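Local coordinates for protein hypothetical methylmalonyl-CoA decarboxylase alpha subunit (Sulfolobus tokodaii, PDB 1X0U) that is of undetermined function but belongs to the carboxyl transferase family, of the ClpP/crotonase clan, and assembles from six chains, at residues G221-V224 with H225-S229. Numbering follows the deposited sequence.
Sequences GAVV and HATKS
Val-224 carries CG2 between its backbone N and its carbonyl carbon (chi1 -54°), and His-225 turns CG back beside its own N (chi1 -62°). With these torsions the two side chains lie side by side and point the same way. Val-224 CG2 sits over one face of the imidazole, 3.6 Å from the His-225 ring centroid and almost on the ring normal, a CH-pi contact. The ring is also fixed at both nitrogens. His-225 ND1 shares a hydrogen bond of 2.9 Å with Ser-229 OG, and His-225 NE2 is hydrogen-bonded to Met-198 O. These two bonds limit rotation of the buried ring.

The hydroxyl of Thr-227 folds back onto the preceding turn. Thr-227 OG1 donates a hydrogen bond to Val-223 O over 2.7 Å, from above the carbonyl plane. Thr-227 N reaches Val-223 O from the opposite face at 3.0 Å.

All this lies on the short helix 222-229, with Gly-221 at the N-cap position. The helix packs against strand 234-236, an outermost strand of one of the chain's two mixed sheets, where Ala-222, Val-223 and Ala-226 touch Met-235. Ala-226 N is hydrogen-bonded to Ala-222 O at 2.9 Å in a regular helical turn. Further on the helix widens into a pi-type turn. Val-224 O accepts both Lys-228 N at 2.9 Å and Ser-229 N at 3.0 Å; the Ser-229 bond is the straighter, at 165°. A second subunit packs here: its Tyr-380 lies on Val-224 and Lys-228, and NH2 of Arg-385 of that subunit is hydrogen-bonded to Ser-229 O.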
loop_
_atom_site.group_PDB
_atom_site.type_symbol
_atom_site.label_atom_id
_atom_site.label_comp_id
_atom_site.label_asym_id
_atom_site.label_seq_id
_atom_site.Cartn_x
_atom_site.Cartn_y
_atom_site.Cartn_z
ATOM N N GLY A 221 -12.971 -41.092 21.297
ATOM C CA GLY A 221 -14.384 -40.747 21.366
ATOM C C GLY A 221 -14.524 -39.283 21.739
ATOM O O GLY A 221 -13.549 -38.651 22.152
ATOM N N ALA A 222 -15.724 -38.734 21.591
ATOM C CA ALA A 222 -15.956 -37.333 21.909
ATOM C C ALA A 222 -15.432 -36.946 23.294
ATOM O O ALA A 222 -14.842 -35.878 23.477
ATOM C CB ALA A 222 -17.434 -37.020 21.807
ATOM N N VAL A 223 -15.629 -37.824 24.267
ATOM C CA VAL A 223 -15.188 -37.533 25.619
ATOM C C VAL A 223 -13.667 -37.365 25.742
ATOM O O VAL A 223 -13.204 -36.414 26.375
ATOM C CB VAL A 223 -15.694 -38.607 26.603
ATOM C CG1 VAL A 223 -15.165 -38.326 27.985
ATOM C CG2 VAL A 223 -17.210 -38.610 26.625
ATOM N N VAL A 224 -12.886 -38.255 25.132
ATOM C CA VAL A 224 -11.437 -38.118 25.232
ATOM C C VAL A 224 -10.948 -36.783 24.676
ATOM O O VAL A 224 -10.079 -36.150 25.265
ATOM C CB VAL A 224 -10.666 -39.241 24.488
ATOM C CG1 VAL A 224 -11.122 -40.617 24.963
ATOM C CG2 VAL A 224 -10.846 -39.096 23.007
ATOM N N HIS A 225 -11.518 -36.346 23.554
ATOM C CA HIS A 225 -11.088 -35.103 22.928
ATOM C C HIS A 225 -11.632 -33.821 23.564
ATOM O O HIS A 225 -10.976 -32.779 23.514
ATOM C CB HIS A 225 -11.419 -35.122 21.435
ATOM C CG HIS A 225 -10.729 -36.215 20.679
ATOM N ND1 HIS A 225 -9.379 -36.468 20.802
ATOM C CD2 HIS A 225 -11.200 -37.121 19.790
ATOM C CE1 HIS A 225 -9.050 -37.485 20.025
ATOM N NE2 HIS A 225 -10.138 -37.899 19.400
ATOM N N ALA A 226 -12.817 -33.878 24.160
ATOM C CA ALA A 226 -13.365 -32.690 24.789
ATOM C C ALA A 226 -12.909 -32.559 26.236
ATOM O O ALA A 226 -13.067 -31.498 26.835
ATOM C CB ALA A 226 -14.892 -32.708 24.723
ATOM N N THR A 227 -12.329 -33.617 26.801
ATOM C CA THR A 227 -11.898 -33.551 28.198
ATOM C C THR A 227 -10.431 -33.854 28.479
ATOM O O THR A 227 -9.954 -33.591 29.581
ATOM C CB THR A 227 -12.742 -34.491 29.104
ATOM O OG1 THR A 227 -12.345 -35.852 28.891
ATOM C CG2 THR A 227 -14.237 -34.339 28.798
ATOM N N LYS A 228 -9.711 -34.406 27.508
ATOM C CA LYS A 228 -8.307 -34.721 27.734
ATOM C C LYS A 228 -7.348 -34.125 26.706
ATOM O O LYS A 228 -6.412 -33.410 27.068
ATOM C CB LYS A 228 -8.123 -36.238 27.801
ATOM C CG LYS A 228 -8.901 -36.898 28.940
ATOM C CD LYS A 228 -8.840 -38.423 28.883
ATOM C CE LYS A 228 -9.398 -39.043 30.167
ATOM N NZ LYS A 228 -10.781 -38.568 30.502
ATOM N N SER A 229 -7.592 -34.405 25.429
ATOM C CA SER A 229 -6.733 -33.930 24.339
ATOM C C SER A 229 -6.887 -32.456 23.968
ATOM O O SER A 229 -5.962 -31.843 23.437
ATOM C CB SER A 229 -7.001 -34.756 23.085
ATOM O OG SER A 229 -8.226 -34.354 22.501
#